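SusD superfamily protein (Bacteroides thetaiotaomicron, PDB 3MCX) is of unknown function but binds zinc and, as a member of the SusD family at the outer membrane, probably helps capture nutrients such as glycans. Local coordinates at residues S36-Y41 / I84-N89; Q57-K62 / T322-A327; G249-S254 / E259-L264; E419-Y424 / L429-K434. All blocks are in the same frame, centred on the assembly; numbering follows the deposited sequence.

Interaction 1: S36-Y41 / I84-N89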
loop_
_atom_site.group_PDB
_atom_site.type_symbol
_atom_site.label_atom_id
_atom_site.label_comp_id
_atom_site.label_asym_id
_atom_site.label_seq_id
_atom_site.Cartn_x
_atom_site.Cartn_y
_atom_site.Cartn_z
ATOM N N SER A 36 5.586 11.097 1.138
ATOM C CA SER A 36 4.338 11.319 1.850
ATOM C C SER A 36 3.403 12.254 1.094
ATOM O O SER A 36 2.231 12.408 1.467
ATOM C CB SER A 36 4.621 11.909 3.234
ATOM O OG SER A 36 4.931 13.260 3.138
ATOM N N GLY A 37 3.899 12.852 0.013
ATOM C CA GLY A 37 3.191 13.861 -0.700
ATOM C C GLY A 37 2.161 13.385 -1.717
ATOM O O GLY A 37 1.954 12.191 -1.978
ATOM N N HIS A 38 1.466 14.363 -2.264
ATOM C CA HIS A 38 0.534 14.143 -3.324
ATOM C C HIS A 38 1.198 13.385 -4.474
ATOM O O HIS A 38 2.335 13.683 -4.844
ATOM C CB HIS A 38 -0.051 15.498 -3.726
ATOM C CG HIS A 38 -0.980 15.468 -4.900
ATOM N ND1 HIS A 38 -2.064 14.610 -4.976
ATOM C CD2 HIS A 38 -1.026 16.249 -6.003
ATOM C CE1 HIS A 38 -2.708 14.841 -6.112
ATOM N NE2 HIS A 38 -2.093 15.819 -6.756
ATOM N N SER A 39 0.455 12.403 -4.987
ATOM C CA SER A 39 0.809 11.579 -6.138
ATOM C C SER A 39 1.702 10.418 -5.768
ATOM O O SER A 39 1.949 9.564 -6.619
ATOM C CB SER A 39 1.396 12.385 -7.309
ATOM O OG SER A 39 0.624 13.546 -7.618
ATOM N N TYR A 40 2.175 10.362 -4.527
ATOM C CA TYR A 40 2.827 9.167 -4.030
ATOM C C TYR A 40 1.947 8.550 -2.912
ATOM O O TYR A 40 0.816 8.211 -3.180
ATOM C CB TYR A 40 4.276 9.438 -3.616
ATOM C CG TYR A 40 5.193 8.198 -3.549
ATOM C CD1 TYR A 40 4.680 6.905 -3.416
ATOM C CD2 TYR A 40 6.580 8.339 -3.619
ATOM C CE1 TYR A 40 5.497 5.809 -3.340
ATOM C CE2 TYR A 40 7.412 7.215 -3.530
ATOM C CZ TYR A 40 6.843 5.970 -3.388
ATOM O OH TYR A 40 7.667 4.863 -3.295
ATOM N N TYR A 41 2.444 8.451 -1.678
ATOM C CA TYR A 41 1.655 7.788 -0.642
ATOM C C TYR A 41 0.555 8.690 -0.051
ATOM O O TYR A 41 -0.329 8.184 0.648
ATOM C CB TYR A 41 2.559 7.286 0.467
ATOM C CG TYR A 41 3.245 5.978 0.228
ATOM C CD1 TYR A 41 2.528 4.812 0.113
ATOM C CD2 TYR A 41 4.619 5.913 0.150
ATOM C CE1 TYR A 41 3.160 3.575 -0.044
ATOM C CE2 TYR A 41 5.258 4.683 -0.015
ATOM C CZ TYR A 41 4.540 3.524 -0.123
ATOM O OH TYR A 41 5.189 2.304 -0.267
ATOM N N ILE A 84 -1.888 8.880 -13.849
ATOM C CA ILE A 84 -0.819 8.160 -14.554
ATOM C C ILE A 84 0.463 8.976 -14.608
ATOM O O ILE A 84 1.501 8.512 -14.110
ATOM C CB ILE A 84 -1.277 7.753 -15.958
ATOM C CG1 ILE A 84 -2.439 6.741 -15.915
ATOM C CG2 ILE A 84 -0.116 7.190 -16.805
ATOM C CD1 ILE A 84 -2.109 5.385 -15.268
ATOM N N VAL A 85 0.414 10.180 -15.154
ATOM C CA VAL A 85 1.634 10.968 -15.303
ATOM C C VAL A 85 2.226 11.317 -13.933
ATOM O O VAL A 85 3.407 11.116 -13.680
ATOM C CB VAL A 85 1.382 12.255 -16.105
ATOM C CG1 VAL A 85 2.654 13.083 -16.269
ATOM C CG2 VAL A 85 0.841 11.927 -17.509
ATOM N N LEU A 86 1.411 11.868 -13.031
ATOM C CA LEU A 86 1.950 12.291 -11.742
ATOM C C LEU A 86 2.454 11.103 -10.897
ATOM O O LEU A 86 3.555 11.186 -10.343
ATOM C CB LEU A 86 0.891 13.144 -11.000
ATOM C CG LEU A 86 0.795 14.584 -11.482
ATOM C CD1 LEU A 86 -0.385 15.260 -10.791
ATOM C CD2 LEU A 86 2.112 15.369 -11.231
ATOM N N PRO A 87 1.679 10.008 -10.774
ATOM C CA PRO A 87 2.212 8.898 -9.972
ATOM C C PRO A 87 3.489 8.278 -10.499
ATOM O O PRO A 87 4.332 7.884 -9.709
ATOM C CB PRO A 87 1.035 7.911 -9.910
ATOM C CG PRO A 87 -0.202 8.802 -10.113
ATOM C CD PRO A 87 0.253 9.816 -11.104
ATOM N N TRP A 88 3.636 8.224 -11.807
ATOM C CA TRP A 88 4.879 7.752 -12.424
ATOM C C TRP A 88 6.026 8.715 -12.127
ATOM O O TRP A 88 7.082 8.322 -11.621
ATOM C CB TRP A 88 4.668 7.650 -13.931
ATOM C CG TRP A 88 5.861 7.247 -14.738
ATOM C CD1 TRP A 88 6.797 8.068 -15.225
ATOM C CD2 TRP A 88 6.156 5.940 -15.259
ATOM N NE1 TRP A 88 7.708 7.367 -16.006
ATOM C CE2 TRP A 88 7.321 6.058 -16.032
ATOM C CE3 TRP A 88 5.568 4.693 -15.102
ATOM C CZ2 TRP A 88 7.909 4.955 -16.690
ATOM C CZ3 TRP A 88 6.141 3.595 -15.754
ATOM C CH2 TRP A 88 7.277 3.737 -16.537
ATOM N N ASN A 89 5.832 9.993 -12.448
ATOM C CA ASN A 89 6.911 10.961 -12.383
ATOM C C ASN A 89 7.324 11.183 -10.923
ATOM O O ASN A 89 8.487 11.412 -10.630
ATOM C CB ASN A 89 6.521 12.302 -13.003
ATOM C CG ASN A 89 6.557 12.298 -14.521
ATOM O OD1 ASN A 89 7.160 11.422 -15.140
ATOM N ND2 ASN A 89 5.979 13.322 -15.114
#

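Interaction 2: Q57-K62 / T322-A327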
loop_
_atom_site.group_PDB
_atom_site.type_symbol
_atom_site.label_atom_id
_atom_site.label_comp_id
_atom_site.label_asym_id
_atom_site.label_seq_id
_atom_site.Cartn_x
_atom_site.Cartn_y
_atom_site.Cartn_z
ATOM N N GLN A 57 -15.083 1.309 -3.137
ATOM C CA GLN A 57 -15.509 1.745 -4.467
ATOM C C GLN A 57 -15.512 3.265 -4.559
ATOM O O GLN A 57 -15.527 3.964 -3.552
ATOM C CB GLN A 57 -16.918 1.215 -4.784
ATOM C CG GLN A 57 -17.969 1.607 -3.772
ATOM C CD GLN A 57 -19.354 1.284 -4.235
ATOM O OE1 GLN A 57 -19.913 0.196 -4.003
ATOM N NE2 GLN A 57 -19.947 2.235 -4.946
ATOM N N ALA A 58 -15.525 3.791 -5.781
ATOM C CA ALA A 58 -15.880 5.202 -5.942
ATOM C C ALA A 58 -17.297 5.432 -5.457
ATOM O O ALA A 58 -18.189 4.586 -5.643
ATOM C CB ALA A 58 -15.746 5.639 -7.437
ATOM N N ARG A 59 -17.517 6.627 -4.918
ATOM C CA ARG A 59 -18.857 7.085 -4.625
ATOM C C ARG A 59 -19.629 7.561 -5.872
ATOM O O ARG A 59 -20.846 7.390 -5.978
ATOM C CB ARG A 59 -18.822 8.188 -3.560
ATOM C CG ARG A 59 -20.167 8.787 -3.175
ATOM C CD ARG A 59 -20.085 9.905 -2.125
ATOM N NE ARG A 59 -19.202 11.008 -2.576
ATOM C CZ ARG A 59 -19.554 11.969 -3.428
ATOM N NH1 ARG A 59 -20.789 12.077 -3.889
ATOM N NH2 ARG A 59 -18.630 12.853 -3.801
ATOM N N ILE A 60 -18.885 8.233 -6.762
ATOM C CA ILE A 60 -19.416 8.871 -7.926
ATOM C C ILE A 60 -18.364 8.789 -9.050
ATOM O O ILE A 60 -17.158 8.926 -8.806
ATOM C CB ILE A 60 -19.854 10.340 -7.590
ATOM C CG1 ILE A 60 -20.768 10.902 -8.654
ATOM C CG2 ILE A 60 -18.679 11.223 -7.284
ATOM C CD1 ILE A 60 -21.476 12.206 -8.205
ATOM N N THR A 61 -18.855 8.658 -10.281
ATOM C CA THR A 61 -17.936 8.701 -11.405
ATOM C C THR A 61 -17.562 10.160 -11.667
ATOM O O THR A 61 -18.408 11.054 -11.622
ATOM C CB THR A 61 -18.523 8.025 -12.660
ATOM O OG1 THR A 61 -17.453 7.817 -13.601
ATOM C CG2 THR A 61 -19.682 8.813 -13.324
ATOM N N LYS A 62 -16.286 10.396 -11.953
ATOM C CA LYS A 62 -15.781 11.741 -12.240
ATOM C C LYS A 62 -15.122 11.895 -13.615
ATOM O O LYS A 62 -14.779 13.017 -14.013
ATOM C CB LYS A 62 -14.783 12.171 -11.177
ATOM C CG LYS A 62 -15.383 12.360 -9.785
ATOM C CD LYS A 62 -14.352 12.692 -8.775
ATOM C CE LYS A 62 -14.958 13.046 -7.417
ATOM N NZ LYS A 62 -15.462 14.462 -7.308
ATOM N N THR A 322 -28.167 12.696 -0.571
ATOM C CA THR A 322 -28.454 12.374 -1.977
ATOM C C THR A 322 -27.187 12.257 -2.818
ATOM O O THR A 322 -27.287 11.895 -4.000
ATOM C CB THR A 322 -29.377 13.388 -2.623
ATOM O OG1 THR A 322 -28.740 14.660 -2.579
ATOM C CG2 THR A 322 -30.714 13.424 -1.885
ATOM N N GLY A 323 -26.008 12.473 -2.206
ATOM C CA GLY A 323 -24.695 12.288 -2.832
ATOM C C GLY A 323 -24.201 10.846 -2.822
ATOM O O GLY A 323 -23.147 10.519 -3.382
ATOM N N LEU A 324 -24.990 9.963 -2.205
ATOM C CA LEU A 324 -24.689 8.529 -2.207
ATOM C C LEU A 324 -25.586 7.829 -3.215
ATOM O O LEU A 324 -26.693 8.234 -3.460
ATOM C CB LEU A 324 -24.942 7.913 -0.822
ATOM C CG LEU A 324 -23.918 8.225 0.245
ATOM C CD1 LEU A 324 -24.455 7.795 1.621
ATOM C CD2 LEU A 324 -22.597 7.545 -0.011
ATOM N N PRO A 325 -25.117 6.687 -3.735
ATOM C CA PRO A 325 -26.062 5.834 -4.444
ATOM C C PRO A 325 -27.285 5.568 -3.562
ATOM O O PRO A 325 -27.107 5.352 -2.360
ATOM C CB PRO A 325 -25.248 4.559 -4.665
ATOM C CG PRO A 325 -23.857 5.008 -4.723
ATOM C CD PRO A 325 -23.756 6.136 -3.709
ATOM N N ALA A 326 -28.490 5.563 -4.115
ATOM C CA ALA A 326 -29.724 5.417 -3.328
ATOM C C ALA A 326 -29.663 4.199 -2.389
ATOM O O ALA A 326 -30.012 4.294 -1.228
ATOM C CB ALA A 326 -30.979 5.320 -4.236
ATOM N N ALA A 327 -29.169 3.061 -2.882
ATOM C CA ALA A 327 -29.128 1.856 -2.041
ATOM C C ALA A 327 -28.163 1.953 -0.849
ATOM O O ALA A 327 -28.300 1.208 0.142
ATOM C CB ALA A 327 -28.788 0.601 -2.899
#

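Interaction 3: G249-S254 / E259-L264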
loop_
_atom_site.group_PDB
_atom_site.type_symbol
_atom_site.label_atom_id
_atom_site.label_comp_id
_atom_site.label_asym_id
_atom_site.label_seq_id
_atom_site.Cartn_x
_atom_site.Cartn_y
_atom_site.Cartn_z
ATOM N N GLY A 249 -5.972 7.170 13.742
ATOM C CA GLY A 249 -5.690 8.593 13.788
ATOM C C GLY A 249 -4.596 9.012 14.728
ATOM O O GLY A 249 -4.098 10.143 14.647
ATOM N N GLN A 250 -4.262 8.150 15.687
ATOM C CA GLN A 250 -3.216 8.433 16.661
ATOM C C GLN A 250 -1.859 8.046 16.064
ATOM O O GLN A 250 -1.709 6.993 15.420
ATOM C CB GLN A 250 -3.457 7.696 17.988
ATOM C CG GLN A 250 -4.724 8.138 18.700
ATOM C CD GLN A 250 -4.712 9.617 19.007
ATOM O OE1 GLN A 250 -5.436 10.412 18.389
ATOM N NE2 GLN A 250 -3.864 10.007 19.935
ATOM N N ASP A 251 -0.868 8.911 16.264
ATOM C CA ASP A 251 0.464 8.702 15.678
ATOM C C ASP A 251 1.201 7.508 16.296
ATOM O O ASP A 251 1.200 7.338 17.522
ATOM C CB ASP A 251 1.340 9.939 15.912
ATOM C CG ASP A 251 0.959 11.135 15.053
ATOM O OD1 ASP A 251 -0.010 11.083 14.273
ATOM O OD2 ASP A 251 1.683 12.133 15.177
ATOM N N PHE A 252 1.878 6.730 15.463
ATOM C CA PHE A 252 2.896 5.760 15.905
ATOM C C PHE A 252 2.422 4.811 17.016
ATOM O O PHE A 252 3.069 4.649 18.031
ATOM C CB PHE A 252 4.178 6.497 16.314
ATOM C CG PHE A 252 4.668 7.459 15.258
ATOM C CD1 PHE A 252 5.041 7.010 14.022
ATOM C CD2 PHE A 252 4.723 8.808 15.523
ATOM C CE1 PHE A 252 5.462 7.892 13.054
ATOM C CE2 PHE A 252 5.173 9.691 14.554
ATOM C CZ PHE A 252 5.533 9.223 13.339
ATOM N N GLN A 253 1.291 4.166 16.760
ATOM C CA GLN A 253 0.719 3.192 17.686
ATOM C C GLN A 253 1.475 1.870 17.537
ATOM O O GLN A 253 2.299 1.718 16.654
ATOM C CB GLN A 253 -0.793 3.083 17.450
ATOM C CG GLN A 253 -1.509 4.414 17.737
ATOM C CD GLN A 253 -1.363 4.846 19.197
ATOM O OE1 GLN A 253 -1.951 4.234 20.084
ATOM N NE2 GLN A 253 -0.536 5.884 19.471
ATOM N N SER A 254 1.185 0.932 18.431
ATOM C CA SER A 254 2.062 -0.204 18.682
ATOM C C SER A 254 2.249 -1.187 17.529
ATOM O O SER A 254 3.218 -1.941 17.549
ATOM C CB SER A 254 1.608 -0.967 19.935
ATOM O OG SER A 254 0.379 -1.641 19.716
ATOM N N GLU A 259 5.758 4.520 9.279
ATOM C CA GLU A 259 4.651 5.463 9.170
ATOM C C GLU A 259 5.233 6.855 8.950
ATOM O O GLU A 259 6.128 7.276 9.677
ATOM C CB GLU A 259 3.829 5.389 10.454
ATOM C CG GLU A 259 2.750 6.432 10.634
ATOM C CD GLU A 259 2.020 6.184 11.957
ATOM O OE1 GLU A 259 1.745 4.997 12.268
ATOM O OE2 GLU A 259 1.753 7.129 12.717
ATOM N N LEU A 260 4.716 7.554 7.942
ATOM C CA LEU A 260 5.191 8.897 7.601
ATOM C C LEU A 260 4.443 9.922 8.430
ATOM O O LEU A 260 3.227 9.883 8.546
ATOM C CB LEU A 260 5.027 9.172 6.109
ATOM C CG LEU A 260 5.811 8.220 5.213
ATOM C CD1 LEU A 260 5.274 8.290 3.787
ATOM C CD2 LEU A 260 7.313 8.545 5.282
ATOM N N TYR A 261 5.200 10.850 9.007
ATOM C CA TYR A 261 4.671 11.879 9.903
ATOM C C TYR A 261 4.091 13.025 9.093
ATOM O O TYR A 261 4.774 13.582 8.197
ATOM C CB TYR A 261 5.793 12.388 10.788
ATOM C CG TYR A 261 5.398 13.422 11.804
ATOM C CD1 TYR A 261 4.428 13.159 12.750
ATOM C CD2 TYR A 261 6.004 14.690 11.829
ATOM C CE1 TYR A 261 4.075 14.112 13.684
ATOM C CE2 TYR A 261 5.665 15.646 12.775
ATOM C CZ TYR A 261 4.700 15.352 13.703
ATOM O OH TYR A 261 4.362 16.306 14.649
ATOM N N ILE A 262 2.856 13.397 9.436
ATOM C CA ILE A 262 2.103 14.462 8.800
ATOM C C ILE A 262 1.630 15.449 9.843
ATOM O O ILE A 262 1.138 15.079 10.920
ATOM C CB ILE A 262 0.844 13.891 8.095
ATOM C CG1 ILE A 262 1.213 12.861 7.010
ATOM C CG2 ILE A 262 -0.091 15.006 7.570
ATOM C CD1 ILE A 262 1.971 13.445 5.828
ATOM N N THR A 263 1.785 16.732 9.541
ATOM C CA THR A 263 1.042 17.789 10.222
ATOM C C THR A 263 0.574 18.808 9.180
ATOM O O THR A 263 0.905 18.699 7.994
ATOM C CB THR A 263 1.871 18.527 11.289
ATOM O OG1 THR A 263 2.839 19.341 10.626
ATOM C CG2 THR A 263 2.564 17.523 12.255
ATOM N N LEU A 264 -0.210 19.802 9.621
ATOM C CA LEU A 264 -0.643 20.854 8.690
ATOM C C LEU A 264 0.505 21.780 8.227
ATOM O O LEU A 264 0.323 22.567 7.284
ATOM C CB LEU A 264 -1.781 21.679 9.303
ATOM C CG LEU A 264 -3.129 20.958 9.428
ATOM C CD1 LEU A 264 -4.209 21.925 9.914
ATOM C CD2 LEU A 264 -3.570 20.268 8.117
HETATM O O HOH W 1 0.037 4.275 14.158
#

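Interaction 4: E419-Y424 / L429-K434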
loop_
_atom_site.group_PDB
_atom_site.type_symbol
_atom_site.label_atom_id
_atom_site.label_comp_id
_atom_site.label_asym_id
_atom_site.label_seq_id
_atom_site.Cartn_x
_atom_site.Cartn_y
_atom_site.Cartn_z
ATOM N N GLU A 419 -3.490 -2.703 0.002
ATOM C CA GLU A 419 -2.910 -4.002 -0.360
ATOM C C GLU A 419 -3.886 -5.036 -0.905
ATOM O O GLU A 419 -3.451 -5.966 -1.576
ATOM C CB GLU A 419 -2.173 -4.632 0.810
ATOM C CG GLU A 419 -0.903 -3.909 1.178
ATOM C CD GLU A 419 0.104 -3.917 0.087
ATOM O OE1 GLU A 419 0.296 -4.993 -0.533
ATOM O OE2 GLU A 419 0.685 -2.866 -0.223
ATOM N N VAL A 420 -5.172 -4.950 -0.579
ATOM C CA VAL A 420 -6.092 -6.032 -0.913
ATOM C C VAL A 420 -6.137 -6.429 -2.390
ATOM O O VAL A 420 -6.265 -7.617 -2.702
ATOM C CB VAL A 420 -7.500 -5.753 -0.309
ATOM C CG1 VAL A 420 -8.622 -6.539 -0.994
ATOM C CG2 VAL A 420 -7.434 -6.017 1.192
ATOM N N PHE A 421 -6.016 -5.479 -3.307
ATOM C CA PHE A 421 -5.947 -5.825 -4.735
ATOM C C PHE A 421 -4.947 -6.943 -5.025
ATOM O O PHE A 421 -5.227 -7.887 -5.747
ATOM C CB PHE A 421 -5.533 -4.541 -5.460
ATOM C CG PHE A 421 -5.431 -4.621 -6.969
ATOM C CD1 PHE A 421 -6.341 -5.298 -7.745
ATOM C CD2 PHE A 421 -4.434 -3.883 -7.628
ATOM C CE1 PHE A 421 -6.266 -5.255 -9.109
ATOM C CE2 PHE A 421 -4.354 -3.872 -8.987
ATOM C CZ PHE A 421 -5.266 -4.533 -9.725
ATOM N N TYR A 422 -3.769 -6.783 -4.448
ATOM C CA TYR A 422 -2.652 -7.722 -4.695
ATOM C C TYR A 422 -2.939 -9.108 -4.138
ATOM O O TYR A 422 -2.456 -10.107 -4.680
ATOM C CB TYR A 422 -1.362 -7.109 -4.138
ATOM C CG TYR A 422 -1.128 -5.763 -4.751
ATOM C CD1 TYR A 422 -0.834 -5.655 -6.120
ATOM C CD2 TYR A 422 -1.352 -4.601 -4.018
ATOM C CE1 TYR A 422 -0.670 -4.453 -6.722
ATOM C CE2 TYR A 422 -1.214 -3.340 -4.646
ATOM C CZ TYR A 422 -0.885 -3.290 -5.986
ATOM O OH TYR A 422 -0.757 -2.063 -6.634
ATOM N N ASP A 423 -3.761 -9.186 -3.085
ATOM C CA ASP A 423 -4.225 -10.488 -2.551
ATOM C C ASP A 423 -4.901 -11.316 -3.636
ATOM O O ASP A 423 -4.705 -12.528 -3.723
ATOM C CB ASP A 423 -5.224 -10.313 -1.401
ATOM C CG ASP A 423 -4.665 -9.577 -0.215
ATOM O OD1 ASP A 423 -3.496 -9.123 -0.200
ATOM O OD2 ASP A 423 -5.434 -9.476 0.782
ATOM N N TYR A 424 -5.736 -10.677 -4.455
ATOM C CA TYR A 424 -6.391 -11.379 -5.535
ATOM C C TYR A 424 -5.361 -11.725 -6.607
ATOM O O TYR A 424 -5.296 -12.868 -7.065
ATOM C CB TYR A 424 -7.473 -10.514 -6.178
ATOM C CG TYR A 424 -8.693 -10.295 -5.322
ATOM C CD1 TYR A 424 -8.709 -9.274 -4.388
ATOM C CD2 TYR A 424 -9.828 -11.089 -5.461
ATOM C CE1 TYR A 424 -9.839 -9.070 -3.595
ATOM C CE2 TYR A 424 -10.939 -10.878 -4.681
ATOM C CZ TYR A 424 -10.948 -9.837 -3.775
ATOM O OH TYR A 424 -12.071 -9.625 -2.978
ATOM N N LEU A 429 -6.913 -14.863 -8.579
ATOM C CA LEU A 429 -8.343 -14.806 -8.295
ATOM C C LEU A 429 -8.993 -13.664 -9.043
ATOM O O LEU A 429 -8.442 -12.559 -9.086
ATOM C CB LEU A 429 -8.573 -14.558 -6.803
ATOM C CG LEU A 429 -8.054 -15.671 -5.911
ATOM C CD1 LEU A 429 -8.292 -15.272 -4.434
ATOM C CD2 LEU A 429 -8.670 -17.057 -6.207
ATOM N N ALA A 430 -10.149 -13.926 -9.617
ATOM C CA ALA A 430 -10.979 -12.878 -10.217
ATOM C C ALA A 430 -11.570 -11.985 -9.144
ATOM O O ALA A 430 -12.028 -12.462 -8.097
ATOM C CB ALA A 430 -12.111 -13.475 -11.057
ATOM N N ILE A 431 -11.638 -10.708 -9.492
ATOM C CA ILE A 431 -12.209 -9.650 -8.639
ATOM C C ILE A 431 -13.603 -9.386 -9.160
ATOM O O ILE A 431 -13.754 -9.039 -10.331
ATOM C CB ILE A 431 -11.373 -8.400 -8.769
ATOM C CG1 ILE A 431 -9.999 -8.615 -8.140
ATOM C CG2 ILE A 431 -12.111 -7.229 -8.088
ATOM C CD1 ILE A 431 -8.978 -7.617 -8.655
ATOM N N GLU A 432 -14.638 -9.598 -8.335
ATOM C CA GLU A 432 -16.025 -9.377 -8.762
ATOM C C GLU A 432 -16.649 -8.309 -7.867
ATOM O O GLU A 432 -16.649 -8.427 -6.640
ATOM C CB GLU A 432 -16.874 -10.660 -8.706
ATOM C CG GLU A 432 -16.510 -11.719 -9.762
ATOM C CD GLU A 432 -17.440 -12.931 -9.725
ATOM O OE1 GLU A 432 -17.400 -13.711 -8.741
ATOM O OE2 GLU A 432 -18.253 -13.059 -10.653
ATOM N N ARG A 433 -17.168 -7.268 -8.496
ATOM C CA ARG A 433 -17.888 -6.201 -7.809
ATOM C C ARG A 433 -19.378 -6.552 -7.861
ATOM O O ARG A 433 -20.050 -6.258 -8.847
ATOM C CB ARG A 433 -17.604 -4.879 -8.523
ATOM C CG ARG A 433 -16.248 -4.297 -8.315
ATOM C CD ARG A 433 -15.098 -4.885 -9.197
ATOM N NE ARG A 433 -13.954 -4.044 -8.949
ATOM C CZ ARG A 433 -13.704 -2.881 -9.543
ATOM N NH1 ARG A 433 -14.306 -2.529 -10.670
ATOM N NH2 ARG A 433 -12.781 -2.116 -9.034
ATOM N N LYS A 434 -19.883 -7.197 -6.804
ATOM C CA LYS A 434 -21.230 -7.753 -6.797
ATOM C C LYS A 434 -22.254 -6.921 -6.022
ATOM O O LYS A 434 -23.453 -7.033 -6.259
ATOM C CB LYS A 434 -21.251 -9.177 -6.224
ATOM C CG LYS A 434 -20.548 -10.206 -7.120
ATOM C CD LYS A 434 -21.021 -11.600 -6.766
ATOM C CE LYS A 434 -19.916 -12.622 -6.866
ATOM N NZ LYS A 434 -20.278 -13.909 -6.110
#

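Interaction 1: S36-Y41 / I84-N89
L86 CD1 lies obliquely to the imidazole of H38, 4.4 Å from H38 NE2, while one face of that ring carries the hydroxyl of the next residue: S39 OG sits above the ring centre, 3.5 Å from its plane. H38 ND1 is taken by a hydrogen bond to D43. The closer meeting is made by S39, which holds the third position of a type II beta turn from G37 to Y40 and has the positive phi (84°) that this position requires. With chi1 at -48° its OG swings back beside the backbone N and lies against the side chain of L86, 3.4 Å from L86 CB and 3.7 Å from L86 CD1. The carbonyl of S39 points across to P87 on the helix, and P87 CA approaches S39 O at 3.4 Å in a CA-H...O contact with an angle of 149° at the hydrogen. That weak contact matters because S39 O is buried and has no conventional partner in the model. P87, lacking an N-H, also kinks the helix at this point. The turn thus rests on one side of helix 81-106, in the connection from helix 21-36 to helix 44-51; Y40 continues the packing onto V91 and V94, and Y41 reaches L131 of helix 115-140 and I353 of strand 351-355.

Interaction 2: Q57-K62 / T322-A327
R59 curls round to bring the edge of its guanidinium to the carbonyl of G323, joining two loops far apart in sequence. Its chain leaves the backbone fully extended, CG opposite the main-chain N (chi1 179°), and then bends about CG-CD (chi3 57°), which brings the guanidinium round to the carbonyl. NH1 donates to G323 O at 2.9 Å along a nearly straight N-H...O path (163°), with the oxygen in the guanidinium plane at its edge. The aliphatic part lies against the same oxygen, R59 CD being 3.4 Å from G323 O. One face of the guanidinium is covered by CG2 of I60, 3.6 Å above the plane, and NH2 binds the carbonyl of N289, so the group is fixed from several directions. L324 crosses the arginine chain at about a right angle, its CD2 4.0 Å from R59 CD, and the ring of P325 packs against the main chain with CD 3.9 Å from R59 O. Replacing R59 by a methionine would probably leave the carbonyls of G323 and N289 without the separate N-H groups that hold them and allow the 322-327 loop to shift. The arrangement, a buried arginine bridging loop carbonyls, lies near a zinc site: the L324 side chain is about 7 Å from those of E315 and H330, which with E319 bind the metal ion.

Interaction 3: G249-S254 / E259-L264
E259 opens the segment with a side chain stretched straight toward the 249-254 loop, CG opposite its own N (chi1 171°). OE2 takes the amide of F252, N to OE2 2.8 Å with an angle of 166° at the hydrogen, on the syn side but tilted out of the carboxylate plane. The same oxygen also accepts from N350 and lies over one face of the F252 ring, offset toward its rim, the two planes 8° apart. OE1 binds S256 and a water that stands 2.6 Å from E259 OE1 and accepts from Q253 N. A leucine in place of E259 would probably leave the amides of F252 and N350 without their acceptor and set the F252 loop free to shift. The carbonyl E259 O lies in plane at the edge of that ring, 3.5 Å from F252 CE1. Here the chain is strand 256-260, antiparallel to strand 351-355, and the glutamate ties the preceding loop back to this two-stranded sheet. L260 points away from the loop and packs on Y32 and S36 of helix 21-36. Y261 meets both D251 and F252: D251 OD2 lies at its ring edge, 3.4 Å from Y261 CE1, the carboxylate nearly perpendicular to the ring, and F252 CE2 approaches Y261 CD1 at 4.0 Å. The I262 carbonyl shares K341 NZ with D251, whose OD1 forms a salt bridge to it.

Interaction 4: E419-Y424 / L429-K434
Y424 and F421, one turn apart on helix 420-426, make the hollow that I431 fills as the chain doubles back from the helix into strand 431-432, a short helix-turn-strand unit whose strand pairs antiparallel with 449-450. The isoleucine is the bump, and CG1 and the CD1 methyl at its end divide the work. CG1 sits over one face of the Y424 ring, a CH-pi contact 3.9 Å from the ring centroid and 27° off the normal, displaced toward the CG side, where it comes within 3.5 Å of Y424 CG. CD1 meets the ring of F421 edge-on, in its plane and 3.6 Å from F421 CE1. One side chain thus touches a face and an edge at once, which the I431 chi1 of -68° permits by swinging CG1 beside its own N. F421 CG lies anti to its own N, extending the ring to meet the methyl; beyond I431 it packs on R52 and Y74. On the rim of the hollow L429 presses its CB to 3.9 Å from Y424 CD2, and A430 O comes obliquely to the same carbon. L407 of helix 403-414 backs L429, and R411 of that helix touches Y424. One main-chain hydrogen bond joins the two segments across the turn, L429 N to Y424 O at 3.0 Å, with an almost straight angle of 171° at the hydrogen.

Overall arrangement
From the N terminus, interaction 1 comes first, joining the loop after helix 21-36 to helix 81-106. Interaction 2 begins within that span but reaches across some 260 residues, so the two cross; it joins the loop after strand 56-57 to the loop between strands 313-314 and 334-335. The short loop of interaction 3, whose ends are five residues apart, lies within that long one, and interaction 4 follows as a second tight closure, folding helix 420-426 onto strand 431-432. Interactions 1 and 3 touch: S36 packs on L260 and I262, linking the N-terminal helix to strand 256-260 and the residues just after it. Interactions 3 and 4 lie on opposite sides of the chain's centre.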